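Local coordinates for binding domain (Hc) of Paraclostridial Mosquitocidal Protein 1 (Paraclostridium bifermentans, PDB 6HOX) that probably recognises host nerve cells as the receptor-binding part of a botulinum-like neurotoxin that targets Anopheles mosquitoes, at residues A[244-254]-A[372-383]; A[28-36]-A[52-63]. All coordinates share one frame; numbering follows the deposited sequence.

Contact 1: A[244-254]-A[372-383]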
# COMPACT_ATOMS: atom_id res chain seq x y z
N PHE A 244 -4.29 -5.05 -10.54
CA PHE A 244 -5.56 -5.08 -9.80
C PHE A 244 -6.68 -5.64 -10.69
O PHE A 244 -7.79 -5.12 -10.73
CB PHE A 244 -5.87 -3.66 -9.29
CG PHE A 244 -4.83 -3.13 -8.34
CD1 PHE A 244 -4.84 -3.51 -7.01
CD2 PHE A 244 -3.81 -2.29 -8.78
CE1 PHE A 244 -3.88 -3.02 -6.13
CE2 PHE A 244 -2.86 -1.81 -7.90
CZ PHE A 244 -2.89 -2.18 -6.58
N ASN A 245 -6.39 -6.75 -11.38
CA ASN A 245 -7.28 -7.31 -12.40
C ASN A 245 -8.34 -8.22 -11.76
O ASN A 245 -9.26 -8.66 -12.44
CB ASN A 245 -6.49 -8.07 -13.47
CG ASN A 245 -5.44 -9.00 -12.89
OD1 ASN A 245 -4.74 -8.64 -11.93
ND2 ASN A 245 -5.31 -10.20 -13.45
N SER A 246 -8.23 -8.50 -10.46
CA SER A 246 -9.14 -9.41 -9.79
C SER A 246 -10.13 -8.62 -8.91
O SER A 246 -10.03 -7.41 -8.74
CB SER A 246 -8.39 -10.43 -8.99
OG SER A 246 -7.85 -9.83 -7.83
N ASN A 247 -11.08 -9.35 -8.34
CA ASN A 247 -12.17 -8.75 -7.59
C ASN A 247 -11.88 -8.81 -6.08
O ASN A 247 -12.77 -8.52 -5.30
CB ASN A 247 -13.49 -9.40 -7.97
CG ASN A 247 -13.91 -9.00 -9.36
OD1 ASN A 247 -13.64 -7.87 -9.79
ND2 ASN A 247 -14.51 -9.92 -10.10
N ILE A 248 -10.66 -9.17 -5.68
CA ILE A 248 -10.32 -9.23 -4.27
C ILE A 248 -10.26 -7.80 -3.73
O ILE A 248 -9.82 -6.88 -4.42
CB ILE A 248 -9.00 -9.99 -4.02
CG1 ILE A 248 -7.80 -9.23 -4.59
CG2 ILE A 248 -9.09 -11.43 -4.52
CD1 ILE A 248 -6.48 -9.93 -4.42
N LEU A 249 -10.76 -7.61 -2.51
CA LEU A 249 -10.59 -6.36 -1.80
C LEU A 249 -9.19 -6.35 -1.17
O LEU A 249 -8.46 -7.33 -1.19
CB LEU A 249 -11.70 -6.22 -0.76
CG LEU A 249 -13.11 -6.02 -1.34
CD1 LEU A 249 -14.15 -5.98 -0.23
CD2 LEU A 249 -13.17 -4.76 -2.17
N ARG A 250 -8.84 -5.22 -0.58
CA ARG A 250 -7.51 -4.97 -0.07
C ARG A 250 -7.58 -4.47 1.37
O ARG A 250 -8.55 -3.83 1.79
CB ARG A 250 -6.83 -3.90 -0.94
CG ARG A 250 -6.65 -4.31 -2.38
CD ARG A 250 -5.37 -5.09 -2.56
NE ARG A 250 -5.27 -5.62 -3.90
CZ ARG A 250 -4.40 -6.53 -4.27
NH1 ARG A 250 -3.40 -6.84 -3.45
NH2 ARG A 250 -4.53 -7.15 -5.43
N ASP A 251 -6.52 -4.77 2.11
CA ASP A 251 -6.29 -4.16 3.39
C ASP A 251 -5.54 -2.83 3.21
O ASP A 251 -5.18 -2.45 2.10
CB ASP A 251 -5.61 -5.11 4.37
CG ASP A 251 -4.16 -5.46 4.09
OD1 ASP A 251 -3.49 -4.69 3.36
OD2 ASP A 251 -3.71 -6.50 4.62
N PHE A 252 -5.38 -2.13 4.33
CA PHE A 252 -4.80 -0.81 4.43
C PHE A 252 -3.40 -0.75 3.79
O PHE A 252 -3.01 0.31 3.25
CB PHE A 252 -4.74 -0.44 5.91
CG PHE A 252 -4.19 0.93 6.18
CD1 PHE A 252 -5.02 2.04 6.13
CD2 PHE A 252 -2.85 1.11 6.46
CE1 PHE A 252 -4.52 3.31 6.37
CE2 PHE A 252 -2.35 2.37 6.70
CZ PHE A 252 -3.18 3.47 6.67
N TRP A 253 -2.65 -1.87 3.89
CA TRP A 253 -1.29 -1.96 3.40
C TRP A 253 -1.24 -2.22 1.89
O TRP A 253 -0.16 -2.08 1.30
CB TRP A 253 -0.52 -3.06 4.14
CG TRP A 253 -0.56 -3.01 5.63
CD1 TRP A 253 -0.96 -4.02 6.45
CD2 TRP A 253 -0.14 -1.93 6.49
NE1 TRP A 253 -0.81 -3.66 7.76
CE2 TRP A 253 -0.31 -2.38 7.82
CE3 TRP A 253 0.38 -0.65 6.28
CZ2 TRP A 253 -0.02 -1.58 8.93
CZ3 TRP A 253 0.66 0.15 7.37
CH2 TRP A 253 0.47 -0.32 8.68
N GLY A 254 -2.36 -2.67 1.30
CA GLY A 254 -2.43 -3.03 -0.13
C GLY A 254 -2.34 -4.53 -0.40
O GLY A 254 -2.19 -4.93 -1.58
N LEU A 372 -19.56 -6.08 1.44
CA LEU A 372 -18.36 -5.31 1.21
C LEU A 372 -18.21 -5.11 -0.30
O LEU A 372 -18.15 -6.07 -1.07
CB LEU A 372 -17.15 -6.01 1.84
CG LEU A 372 -16.93 -5.74 3.33
CD1 LEU A 372 -18.05 -6.30 4.17
CD2 LEU A 372 -15.60 -6.30 3.82
N ILE A 373 -18.15 -3.84 -0.70
CA ILE A 373 -18.19 -3.44 -2.10
C ILE A 373 -17.03 -2.48 -2.39
O ILE A 373 -16.40 -1.92 -1.48
CB ILE A 373 -19.53 -2.79 -2.48
CG1 ILE A 373 -19.72 -1.46 -1.74
CG2 ILE A 373 -20.68 -3.77 -2.24
CD1 ILE A 373 -21.04 -0.78 -1.98
N GLN A 374 -16.78 -2.29 -3.67
CA GLN A 374 -15.83 -1.34 -4.15
C GLN A 374 -16.51 -0.55 -5.26
O GLN A 374 -16.66 -1.05 -6.35
CB GLN A 374 -14.55 -2.02 -4.64
CG GLN A 374 -13.52 -1.03 -5.16
CD GLN A 374 -13.20 0.02 -4.13
OE1 GLN A 374 -13.79 1.10 -4.12
NE2 GLN A 374 -12.28 -0.31 -3.23
N LEU A 375 -16.92 0.68 -4.93
CA LEU A 375 -17.62 1.56 -5.86
C LEU A 375 -16.63 2.44 -6.64
O LEU A 375 -17.03 3.13 -7.56
CB LEU A 375 -18.61 2.43 -5.09
CG LEU A 375 -19.79 1.68 -4.46
CD1 LEU A 375 -20.63 2.64 -3.63
CD2 LEU A 375 -20.66 1.03 -5.52
N GLN A 376 -15.36 2.44 -6.21
CA GLN A 376 -14.27 3.11 -6.91
C GLN A 376 -13.55 2.03 -7.74
O GLN A 376 -14.16 1.08 -8.15
CB GLN A 376 -13.40 3.84 -5.88
CG GLN A 376 -14.14 4.91 -5.08
CD GLN A 376 -14.69 6.01 -5.97
OE1 GLN A 376 -13.98 6.55 -6.82
NE2 GLN A 376 -15.95 6.35 -5.77
N SER A 377 -12.24 2.16 -7.97
CA SER A 377 -11.49 1.17 -8.77
C SER A 377 -10.84 0.13 -7.84
O SER A 377 -10.73 0.36 -6.65
CB SER A 377 -10.48 1.87 -9.60
OG SER A 377 -9.80 2.84 -8.82
N ASN A 378 -10.42 -1.00 -8.42
CA ASN A 378 -9.89 -2.16 -7.68
C ASN A 378 -8.57 -1.84 -6.97
O ASN A 378 -8.17 -2.60 -6.07
CB ASN A 378 -9.59 -3.35 -8.59
CG ASN A 378 -10.81 -4.12 -9.03
OD1 ASN A 378 -11.88 -4.00 -8.44
ND2 ASN A 378 -10.64 -4.92 -10.07
N ASP A 379 -7.89 -0.76 -7.37
CA ASP A 379 -6.61 -0.40 -6.82
C ASP A 379 -6.74 0.27 -5.44
O ASP A 379 -5.74 0.43 -4.75
CB ASP A 379 -5.85 0.52 -7.78
CG ASP A 379 -6.66 1.73 -8.18
OD1 ASP A 379 -7.67 1.55 -8.88
OD2 ASP A 379 -6.32 2.82 -7.71
N LYS A 380 -7.95 0.72 -5.05
CA LYS A 380 -8.13 1.39 -3.74
C LYS A 380 -7.90 0.39 -2.60
O LYS A 380 -8.24 -0.79 -2.69
CB LYS A 380 -9.51 2.04 -3.71
CG LYS A 380 -9.72 3.07 -4.82
CD LYS A 380 -8.58 4.06 -4.87
CE LYS A 380 -8.91 5.36 -5.60
NZ LYS A 380 -9.62 5.08 -6.86
N TYR A 381 -7.26 0.87 -1.53
CA TYR A 381 -6.91 0.02 -0.39
C TYR A 381 -7.97 0.14 0.71
O TYR A 381 -7.72 -0.27 1.83
CB TYR A 381 -5.54 0.38 0.16
CG TYR A 381 -4.38 0.04 -0.74
CD1 TYR A 381 -4.56 -0.65 -1.94
CD2 TYR A 381 -3.10 0.42 -0.41
CE1 TYR A 381 -3.50 -0.92 -2.79
CE2 TYR A 381 -2.03 0.14 -1.25
CZ TYR A 381 -2.22 -0.54 -2.44
OH TYR A 381 -1.17 -0.83 -3.26
N TYR A 382 -9.11 0.76 0.39
CA TYR A 382 -10.27 0.84 1.26
C TYR A 382 -11.45 0.20 0.54
O TYR A 382 -11.36 -0.10 -0.65
CB TYR A 382 -10.56 2.30 1.61
CG TYR A 382 -10.62 3.23 0.42
CD1 TYR A 382 -11.76 3.33 -0.37
CD2 TYR A 382 -9.53 4.02 0.07
CE1 TYR A 382 -11.81 4.18 -1.47
CE2 TYR A 382 -9.57 4.88 -1.01
CZ TYR A 382 -10.70 4.96 -1.79
OH TYR A 382 -10.72 5.81 -2.86
N CYS A 383 -12.56 -0.01 1.26
CA CYS A 383 -13.79 -0.43 0.63
C CYS A 383 -14.96 0.38 1.20
O CYS A 383 -14.79 1.18 2.10
CB CYS A 383 -14.01 -1.92 0.82
SG CYS A 383 -14.36 -2.38 2.54
O HOH W 1 -7.75 -5.23 -5.49
O HOH W 2 -11.43 -4.40 -5.57
O HOH W 3 -8.80 -1.77 3.84
O HOH W 4 -10.21 -2.84 -1.54
O HOH W 5 -1.34 -3.62 -3.73
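Phe244, shortly after helix 233-241, lies against the type I turn Ser377-Lys380; both segments belong to the trefoil-type C-terminal part. The Phe244 ring receives Asp379 CA squarely over one face, 3.6 Å from the centroid, a CH-pi contact that suits a flat apolar group facing backbone. Phe244 O takes a nearly straight hydrogen bond, 159° at the hydrogen, from Asn378 ND2 at 2.9 Å; the acceptor lies close to the amide plane, and Lys331 holds the other end of that amide through OD1. Further on, the forked end of Leu249 spreads over strand 372-373 and the residue after it: CD1 meets Leu372 CB at 3.6 Å, while CD2 rests on Gln374 CB. Arg250 bends at chi2, which carries its guanidinium back beside its own segment, where NH1 reaches Gly254 O at 2.9 Å. A water in the plane of the Arg250 guanidinium, at its edge, accepts from NE and donates to both Ile248 O and Asn378 O. Gly254 closes the turn begun at Asp251 with positive phi (100°), which suits glycine. With no CB to run into the Tyr381 ring, Gly254 CA stands over its centre as a CH-pi contact, 3.3 Å from the centroid and 7° off the normal.

Contact 2: A[28-36]-A[52-63]; sequences SLGVESDKI and VQIVDGRDSKTI
Val31 fits its forked side chain between Ile54 and Lys61, which lie diagonally across the hairpin of strands 53-56 and 61-63; here two antiparallel hairpins pack through apolar side chains in the concanavalin-like beta domain. Val31 CG1, anti to the backbone N at chi1 173°, meets both Lys61 CB at 3.8 Å and Ile54 CG2 at 3.9 Å; CG2 turns towards the backbone between Thr62 and Ile63. Valine's two short methyls fit this shallow hollow, while the longer isoleucine arms reach farther. Ile54 stretches its CD1 to Asp34 O, 3.2 Å away, against the type I' turn of the other hairpin. Ile36 presents a broader bump: its CD1 abuts Val52 CG1 at 3.6 Å, its CG1 rests on Ile63 CG1, and it lies alongside Ile54, the two pointing opposite ways. Ile63 CD1 enters the angle between Leu29 CG, 3.6 Å off, and Ile36 CG2. No direct hydrogen bond joins the segments; a water accepting from Val31 N at 2.7 Å sits near Lys61 O. The strand segments 28-32 and 61-63 run at 133° to one another, and each pairs with strand 218-227, while strand 46-48 adds Leu46 and Val48 against Leu29 and Ile36.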
# COMPACT_ATOMS: atom_id res chain seq x y z
N SER A 28 12.19 -9.68 -14.93
CA SER A 28 11.15 -9.52 -13.93
C SER A 28 11.50 -10.33 -12.68
O SER A 28 11.42 -11.56 -12.69
CB SER A 28 9.81 -9.90 -14.47
OG SER A 28 8.82 -9.77 -13.46
N LEU A 29 11.84 -9.63 -11.60
CA LEU A 29 12.31 -10.27 -10.40
C LEU A 29 11.12 -10.50 -9.46
O LEU A 29 10.42 -9.54 -9.09
CB LEU A 29 13.35 -9.38 -9.73
CG LEU A 29 13.92 -9.88 -8.41
CD1 LEU A 29 14.78 -11.12 -8.62
CD2 LEU A 29 14.72 -8.79 -7.72
N GLY A 30 10.92 -11.76 -9.07
CA GLY A 30 9.85 -12.12 -8.17
C GLY A 30 10.06 -13.50 -7.59
O GLY A 30 11.16 -14.08 -7.70
N VAL A 31 9.00 -14.02 -6.98
CA VAL A 31 9.02 -15.32 -6.33
C VAL A 31 8.09 -16.23 -7.11
O VAL A 31 6.98 -15.83 -7.41
CB VAL A 31 8.57 -15.24 -4.86
CG1 VAL A 31 8.43 -16.62 -4.24
CG2 VAL A 31 9.49 -14.35 -4.04
N GLU A 32 8.53 -17.45 -7.38
CA GLU A 32 7.64 -18.46 -7.92
C GLU A 32 8.01 -19.81 -7.31
O GLU A 32 9.17 -20.17 -7.30
CB GLU A 32 7.77 -18.51 -9.43
CG GLU A 32 6.64 -19.27 -10.10
CD GLU A 32 7.06 -19.76 -11.47
OE1 GLU A 32 6.45 -19.30 -12.47
OE2 GLU A 32 8.01 -20.55 -11.53
N SER A 33 7.01 -20.54 -6.80
CA SER A 33 7.24 -21.86 -6.22
C SER A 33 8.41 -21.80 -5.23
O SER A 33 9.39 -22.53 -5.40
CB SER A 33 7.53 -22.88 -7.29
OG SER A 33 6.46 -22.97 -8.21
N ASP A 34 8.31 -20.90 -4.24
CA ASP A 34 9.24 -20.83 -3.10
C ASP A 34 10.65 -20.38 -3.51
O ASP A 34 11.54 -20.51 -2.70
CB ASP A 34 9.46 -22.19 -2.43
CG ASP A 34 8.20 -22.82 -1.87
OD1 ASP A 34 7.24 -22.06 -1.57
OD2 ASP A 34 8.19 -24.07 -1.72
N LYS A 35 10.85 -19.89 -4.74
CA LYS A 35 12.18 -19.48 -5.21
C LYS A 35 12.08 -18.11 -5.89
O LYS A 35 11.13 -17.82 -6.58
CB LYS A 35 12.77 -20.46 -6.22
CG LYS A 35 13.61 -21.59 -5.66
CD LYS A 35 14.55 -22.18 -6.70
CE LYS A 35 15.88 -21.45 -6.78
NZ LYS A 35 16.87 -22.03 -5.84
N ILE A 36 13.15 -17.33 -5.72
CA ILE A 36 13.37 -16.07 -6.39
C ILE A 36 13.94 -16.37 -7.78
O ILE A 36 14.93 -17.09 -7.91
CB ILE A 36 14.27 -15.19 -5.50
CG1 ILE A 36 13.58 -14.89 -4.17
CG2 ILE A 36 14.69 -13.91 -6.23
CD1 ILE A 36 14.51 -14.52 -3.04
N VAL A 52 18.74 -13.19 2.08
CA VAL A 52 17.49 -12.77 1.44
C VAL A 52 16.36 -13.66 1.98
O VAL A 52 16.56 -14.86 2.16
CB VAL A 52 17.57 -12.84 -0.09
CG1 VAL A 52 16.26 -12.41 -0.75
CG2 VAL A 52 18.73 -12.02 -0.65
N GLN A 53 15.18 -13.08 2.22
CA GLN A 53 14.03 -13.85 2.68
C GLN A 53 12.87 -13.73 1.68
O GLN A 53 12.81 -12.83 0.85
CB GLN A 53 13.61 -13.39 4.07
CG GLN A 53 14.72 -13.47 5.10
CD GLN A 53 14.37 -12.80 6.40
OE1 GLN A 53 13.66 -11.80 6.44
NE2 GLN A 53 14.91 -13.32 7.48
N ILE A 54 11.98 -14.72 1.79
CA ILE A 54 10.73 -14.78 1.11
C ILE A 54 9.64 -14.68 2.18
O ILE A 54 9.60 -15.48 3.09
CB ILE A 54 10.62 -16.07 0.28
CG1 ILE A 54 11.80 -16.23 -0.69
CG2 ILE A 54 9.28 -16.14 -0.44
CD1 ILE A 54 11.80 -17.53 -1.47
N VAL A 55 8.79 -13.66 2.07
CA VAL A 55 7.77 -13.39 3.06
C VAL A 55 6.44 -13.22 2.32
O VAL A 55 6.41 -13.20 1.09
CB VAL A 55 8.12 -12.16 3.92
CG1 VAL A 55 9.42 -12.37 4.69
CG2 VAL A 55 8.19 -10.88 3.10
N ASP A 56 5.36 -13.10 3.10
CA ASP A 56 4.06 -12.84 2.57
C ASP A 56 4.06 -11.44 1.95
O ASP A 56 4.67 -10.52 2.52
CB ASP A 56 3.01 -13.01 3.67
CG ASP A 56 2.92 -14.47 4.09
OD1 ASP A 56 2.62 -15.33 3.22
OD2 ASP A 56 3.18 -14.74 5.26
N GLY A 57 3.38 -11.30 0.80
CA GLY A 57 3.39 -10.08 0.01
C GLY A 57 2.01 -9.64 -0.43
O GLY A 57 1.02 -10.02 0.14
N ARG A 58 1.97 -8.79 -1.46
CA ARG A 58 0.71 -8.16 -1.90
C ARG A 58 0.00 -9.08 -2.90
O ARG A 58 -1.17 -8.86 -3.24
CB ARG A 58 0.98 -6.80 -2.55
CG ARG A 58 1.93 -6.85 -3.75
CD ARG A 58 1.90 -5.58 -4.60
NE ARG A 58 0.57 -5.18 -5.04
CZ ARG A 58 -0.09 -5.73 -6.05
NH1 ARG A 58 0.49 -6.67 -6.79
NH2 ARG A 58 -1.32 -5.35 -6.31
N ASP A 59 0.74 -10.09 -3.38
CA ASP A 59 0.21 -11.06 -4.33
C ASP A 59 1.00 -12.36 -4.17
O ASP A 59 1.98 -12.62 -4.90
CB ASP A 59 0.28 -10.50 -5.75
CG ASP A 59 -0.27 -11.46 -6.79
OD1 ASP A 59 -0.74 -12.55 -6.39
OD2 ASP A 59 -0.22 -11.11 -7.97
N SER A 60 0.62 -13.16 -3.19
CA SER A 60 1.50 -14.22 -2.75
C SER A 60 2.85 -13.61 -2.30
O SER A 60 2.89 -12.46 -1.83
CB SER A 60 1.65 -15.26 -3.84
OG SER A 60 1.98 -16.53 -3.29
N LYS A 61 3.96 -14.34 -2.47
CA LYS A 61 5.17 -14.08 -1.71
C LYS A 61 5.97 -12.93 -2.33
O LYS A 61 5.86 -12.61 -3.51
CB LYS A 61 6.00 -15.37 -1.63
CG LYS A 61 5.28 -16.55 -1.00
CD LYS A 61 5.21 -16.47 0.51
CE LYS A 61 4.66 -17.74 1.13
NZ LYS A 61 4.40 -17.60 2.59
N THR A 62 6.80 -12.30 -1.49
CA THR A 62 7.65 -11.22 -1.92
C THR A 62 9.05 -11.39 -1.32
O THR A 62 9.23 -12.03 -0.29
CB THR A 62 7.02 -9.87 -1.54
OG1 THR A 62 7.75 -8.83 -2.18
CG2 THR A 62 6.98 -9.64 -0.04
N ILE A 63 10.02 -10.77 -1.98
CA ILE A 63 11.36 -10.67 -1.49
C ILE A 63 11.39 -9.67 -0.34
O ILE A 63 10.73 -8.62 -0.38
CB ILE A 63 12.31 -10.25 -2.62
CG1 ILE A 63 12.41 -11.33 -3.69
CG2 ILE A 63 13.65 -9.84 -2.04
CD1 ILE A 63 12.83 -10.82 -5.06
O HOH W 6 6.86 -12.51 -6.45

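In the fold
From the N terminus, the chain first makes the hairpin 28-36 and, after a short link of 15 residues that includes strand 46-48, returns as the hairpin 52-63; contact 2 closes this local loop within the concanavalin-like N-terminal part. The chain then runs through further strands to helix 233-241, which leads into 244-254. Contact 1 closes a much longer loop, 117 residues rich in strands, within the trefoil-like C-terminal part. The two contacts follow in series, neither nested nor crossed, with centres about 21 Å apart. They nevertheless touch, which joins the N-terminal and C-terminal parts of the binding domain: Arg250 NH1 probably hydrogen-bonds Arg58 O, and the Arg58 side chain packs against Phe244.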